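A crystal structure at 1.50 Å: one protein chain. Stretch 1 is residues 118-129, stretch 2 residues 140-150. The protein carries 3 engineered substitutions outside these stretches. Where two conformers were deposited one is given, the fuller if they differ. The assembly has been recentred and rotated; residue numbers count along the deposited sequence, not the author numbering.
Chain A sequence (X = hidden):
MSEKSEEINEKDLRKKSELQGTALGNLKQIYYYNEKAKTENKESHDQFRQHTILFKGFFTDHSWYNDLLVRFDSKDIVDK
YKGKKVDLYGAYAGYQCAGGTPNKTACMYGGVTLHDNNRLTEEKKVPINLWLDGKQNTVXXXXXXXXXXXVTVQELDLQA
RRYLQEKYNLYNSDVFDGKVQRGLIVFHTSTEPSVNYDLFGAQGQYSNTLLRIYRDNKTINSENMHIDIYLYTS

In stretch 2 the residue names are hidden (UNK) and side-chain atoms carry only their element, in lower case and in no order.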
# COMPACT_ATOMS: atom_id res chain seq x y z
N ASN A 118 -6.91 -17.92 6.95
CA ASN A 118 -7.17 -16.47 6.71
C ASN A 118 -8.09 -16.22 5.58
O ASN A 118 -8.43 -15.03 5.30
CB ASN A 118 -5.84 -15.73 6.58
CG ASN A 118 -5.99 -14.23 6.76
OD1 ASN A 118 -6.51 -13.74 7.77
ND2 ASN A 118 -5.46 -13.44 5.82
N ARG A 119 -8.49 -17.22 4.80
CA ARG A 119 -9.33 -16.98 3.63
C ARG A 119 -10.80 -16.89 3.96
O ARG A 119 -11.40 -17.81 4.52
CB ARG A 119 -9.08 -18.02 2.53
CG ARG A 119 -9.81 -17.74 1.23
CD ARG A 119 -9.22 -18.54 0.07
NE ARG A 119 -9.59 -17.93 -1.19
CZ ARG A 119 -8.97 -17.04 -1.89
NH1 ARG A 119 -7.80 -16.50 -1.55
NH2 ARG A 119 -9.53 -16.62 -3.04
N LEU A 120 -11.44 -15.80 3.48
CA LEU A 120 -12.90 -15.68 3.61
C LEU A 120 -13.60 -16.57 2.60
O LEU A 120 -13.17 -16.67 1.44
CB LEU A 120 -13.29 -14.21 3.35
CG LEU A 120 -12.93 -13.24 4.49
CD1 LEU A 120 -13.02 -11.81 4.00
CD2 LEU A 120 -13.82 -13.48 5.70
N THR A 121 -14.77 -17.10 2.98
CA THR A 121 -15.56 -17.88 2.01
C THR A 121 -16.20 -16.94 0.99
O THR A 121 -16.22 -17.24 -0.21
CB THR A 121 -16.66 -18.71 2.70
OG1 THR A 121 -16.09 -19.48 3.78
CG2 THR A 121 -17.29 -19.68 1.71
N GLU A 122 -16.65 -15.79 1.45
CA GLU A 122 -17.21 -14.76 0.58
C GLU A 122 -16.19 -13.61 0.48
O GLU A 122 -15.75 -13.12 1.51
CB GLU A 122 -18.54 -14.23 1.13
CG GLU A 122 -19.27 -13.27 0.23
CD GLU A 122 -20.42 -12.52 0.85
OE1 GLU A 122 -21.23 -11.93 0.08
OE2 GLU A 122 -20.55 -12.46 2.09
N GLU A 123 -15.86 -13.22 -0.73
CA GLU A 123 -14.98 -12.05 -0.92
C GLU A 123 -15.57 -10.84 -0.23
O GLU A 123 -16.79 -10.60 -0.33
CB GLU A 123 -14.77 -11.80 -2.41
CG GLU A 123 -14.04 -10.51 -2.75
CD GLU A 123 -13.71 -10.44 -4.23
OE1 GLU A 123 -14.64 -10.51 -5.06
OE2 GLU A 123 -12.51 -10.34 -4.57
N LYS A 124 -14.77 -10.13 0.55
CA LYS A 124 -15.25 -8.94 1.25
C LYS A 124 -15.09 -7.69 0.40
O LYS A 124 -13.98 -7.35 -0.02
CB LYS A 124 -14.49 -8.75 2.58
CG LYS A 124 -14.84 -7.47 3.30
CD LYS A 124 -16.29 -7.52 3.83
CE LYS A 124 -16.76 -6.14 4.24
NZ LYS A 124 -17.95 -6.13 5.12
N LYS A 125 -16.21 -7.07 0.07
CA LYS A 125 -16.19 -5.76 -0.59
C LYS A 125 -16.15 -4.69 0.50
O LYS A 125 -16.91 -4.77 1.48
CB LYS A 125 -17.40 -5.59 -1.49
CG LYS A 125 -17.50 -6.57 -2.63
CD LYS A 125 -18.74 -6.35 -3.48
CE LYS A 125 -18.90 -7.46 -4.50
NZ LYS A 125 -20.13 -7.27 -5.34
N VAL A 126 -15.11 -3.87 0.51
CA VAL A 126 -14.92 -2.89 1.57
C VAL A 126 -15.62 -1.58 1.19
O VAL A 126 -15.19 -0.89 0.29
CB VAL A 126 -13.42 -2.58 1.82
CG1 VAL A 126 -13.29 -1.56 2.92
CG2 VAL A 126 -12.70 -3.89 2.18
N PRO A 127 -16.71 -1.29 1.89
CA PRO A 127 -17.46 -0.06 1.57
C PRO A 127 -16.57 1.16 1.75
O PRO A 127 -15.74 1.22 2.68
CB PRO A 127 -18.60 -0.07 2.56
CG PRO A 127 -18.73 -1.47 3.03
CD PRO A 127 -17.29 -2.03 3.00
N ILE A 128 -16.71 2.12 0.85
CA ILE A 128 -16.02 3.39 0.92
C ILE A 128 -16.98 4.58 1.05
O ILE A 128 -17.86 4.73 0.19
CB ILE A 128 -15.13 3.63 -0.33
CG1 ILE A 128 -14.04 2.56 -0.40
CG2 ILE A 128 -14.51 5.02 -0.25
CD1 ILE A 128 -13.46 2.32 -1.76
N ASN A 129 -16.76 5.39 2.04
CA ASN A 129 -17.47 6.70 2.12
C ASN A 129 -16.48 7.75 1.55
O ASN A 129 -15.41 7.91 2.12
CB ASN A 129 -17.79 7.06 3.55
CG ASN A 129 -18.66 6.02 4.26
OD1 ASN A 129 -18.32 5.56 5.34
ND2 ASN A 129 -19.75 5.65 3.61
N UNK A 140 -18.20 2.67 -6.45
CA UNK A 140 -18.59 1.29 -6.73
C UNK A 140 -18.16 0.36 -5.60
O UNK A 140 -17.00 0.38 -5.16
c UNK A 140 -17.59 2.27 -8.67
c UNK A 140 -17.88 0.96 -8.02
c UNK A 140 -17.40 3.26 -7.54
N UNK A 141 -19.05 -0.53 -5.18
CA UNK A 141 -18.76 -1.42 -4.06
C UNK A 141 -17.61 -2.37 -4.33
O UNK A 141 -16.92 -2.76 -3.36
c UNK A 141 -21.34 -3.66 -2.10
c UNK A 141 -19.68 -2.05 -1.16
c UNK A 141 -20.03 -2.18 -3.65
c UNK A 141 -20.00 -2.95 -2.34
N UNK A 142 -17.29 -2.69 -5.57
CA UNK A 142 -16.19 -3.58 -5.88
C UNK A 142 -14.83 -2.87 -5.91
O UNK A 142 -13.85 -3.53 -6.29
c UNK A 142 -16.34 -4.27 -7.24
c UNK A 142 -17.71 -4.40 -7.81
o UNK A 142 -19.32 -2.67 -7.72
o UNK A 142 -17.79 -2.52 -9.29
c UNK A 142 -18.31 -3.10 -8.32
N UNK A 143 -14.77 -1.58 -5.66
CA UNK A 143 -13.53 -0.83 -5.78
C UNK A 143 -12.40 -1.38 -4.93
O UNK A 143 -11.26 -1.50 -5.41
o UNK A 143 -14.76 1.17 -6.32
c UNK A 143 -13.75 0.66 -5.42
c UNK A 143 -12.49 1.44 -5.59
N UNK A 144 -12.65 -1.63 -3.66
CA UNK A 144 -11.65 -2.25 -2.77
C UNK A 144 -12.20 -3.57 -2.27
O UNK A 144 -13.33 -3.59 -1.74
c UNK A 144 -10.34 -2.04 -0.63
c UNK A 144 -10.65 -0.05 -2.12
c UNK A 144 -11.29 -1.34 -1.61
N UNK A 145 -11.48 -4.66 -2.45
CA UNK A 145 -11.99 -5.96 -2.03
C UNK A 145 -10.85 -6.81 -1.46
O UNK A 145 -9.69 -6.60 -1.86
c UNK A 145 -12.60 -6.72 -3.22
c UNK A 145 -11.64 -6.87 -4.36
n UNK A 145 -14.53 -7.09 -5.29
c UNK A 145 -13.34 -7.03 -6.20
c UNK A 145 -12.13 -7.64 -5.54
N UNK A 146 -11.20 -7.77 -0.66
CA UNK A 146 -10.16 -8.68 -0.13
C UNK A 146 -10.75 -10.03 0.17
O UNK A 146 -11.94 -10.16 0.46
c UNK A 146 -9.43 -8.08 1.05
o UNK A 146 -8.34 -9.00 1.42
c UNK A 146 -10.30 -7.87 2.26
N UNK A 147 -9.94 -11.09 0.06
CA UNK A 147 -10.36 -12.41 0.51
C UNK A 147 -9.76 -12.74 1.86
O UNK A 147 -9.94 -13.85 2.39
o UNK A 147 -11.64 -13.38 -2.10
c UNK A 147 -9.88 -13.47 -0.51
c UNK A 147 -10.44 -13.27 -1.89
n UNK A 147 -9.57 -12.98 -2.86
N UNK A 148 -9.14 -11.75 2.52
CA UNK A 148 -8.45 -11.99 3.77
C UNK A 148 -9.22 -11.49 4.99
O UNK A 148 -9.68 -10.34 5.00
n UNK A 148 -4.38 -11.11 0.19
c UNK A 148 -7.06 -11.33 3.76
c UNK A 148 -6.17 -11.84 2.63
c UNK A 148 -3.95 -11.57 1.52
c UNK A 148 -4.83 -11.06 2.66
N UNK A 149 -9.23 -12.27 6.05
CA UNK A 149 -9.81 -11.82 7.33
C UNK A 149 -8.92 -10.79 7.97
O UNK A 149 -9.34 -9.75 8.47
c UNK A 149 -10.88 -14.09 7.71
c UNK A 149 -11.60 -16.48 7.81
c UNK A 149 -9.91 -13.05 8.27
n UNK A 149 -11.50 -17.77 8.59
c UNK A 149 -10.87 -15.36 8.56
N UNK A 150 -7.61 -11.11 8.00
CA UNK A 150 -6.59 -10.17 8.46
C UNK A 150 -5.82 -9.68 7.24
O UNK A 150 -5.31 -10.51 6.46
c UNK A 150 -5.63 -10.96 9.39
c UNK A 150 -4.34 -10.20 9.62
o UNK A 150 -3.30 -10.55 9.05
n UNK A 150 -4.43 -9.13 10.38
O HOH W 1 -6.71 -13.63 -2.80
O HOH W 2 -13.03 -15.29 -0.87
O HOH W 3 -15.24 -0.81 -2.37
O HOH W 4 -17.28 1.24 -2.08

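Position 140 has three side-chain carbons closing a ring onto its own backbone N, and they make no contact with stretch 1. It is Pro140, which opens a type I turn running to position 143; its backbone O is the acceptor that closes the turn.

Position 141 carries four carbons, forked at the second; one of its end carbons lies 4.3 Å from Pro127 CG. This is Leu141, making an apolar contact at an exposed edge.

At 142, three carbons end in two oxygens. This is Glu142, an exposed residue whose CA-to-CB bond points away from stretch 1; a charged side chain suits an exposed turn.

Position 143 has one carbon bearing an oxygen and a carbon, and its CB lies 4.0 Å from Ile128 CD1. It is Thr143. Its OG1 donates to Pro140 O at 2.6 Å, and its backbone N reaches the same oxygen at 3.0 Å, so the hydroxyl reinforces the turn.

Position 144 shows three carbons, one carrying the other two. Buried and directed toward stretch 1, it places one end carbon 3.7 Å from Ile128 CD1 and the other 4.0 Å from Val126 CB. Val144 gives a compact fit without polar atoms to satisfy.

Position 145 has four carbons in a row ending in nitrogen, which lies 3.4 Å from Glu123 OE1. It is Lys145, and the pair is a salt bridge with a weak hydrogen bond; opposite charges suit this partly exposed site.

Position 146 again has one carbon bearing an oxygen and a carbon, the latter 4.3 Å from Lys124 CB. In Thr146, OG1 accepts from position 148 N at 3.1 Å, so the buried hydroxyl is satisfied.

Position 147 has two carbons, the second carrying one oxygen and one nitrogen and covering one face of the Arg119 guanidinium. It is Asn147. Water 2 donates to its OD1 and to Leu120 O, each at 2.7 Å.

Position 148 has four carbons then nitrogen, with CB 3.4 Å from Asn118 ND2. A long chain lets buried Lys148 carry its amine to a partner elsewhere in the structure.

Position 149 has the same make-up, its second carbon 3.6 Å from Leu120 CD2. Lys149 uses its aliphatic part as apolar cover.

Position 150 has two carbons with oxygen and nitrogen on the second. Its backbone pairs with the Asn118 amide, N to OD1 at 2.9 Å and O from ND2 at 3.0 Å; this pairing does not itself call for Asn150.

The contact is an antiparallel pairing interrupted by corners in both stretches. Lys124 and Thr146 exchange two backbone hydrogen bonds, N to O at 2.8 Å and O from N at 2.9 Å; Leu120 N to Asn147 O, at 2.7 Å, continues the pairing beyond the corner. Apolar packing and the salt bridge supplement this backbone framework.

Stretch 2 (140-150) PLETVKTNKKN
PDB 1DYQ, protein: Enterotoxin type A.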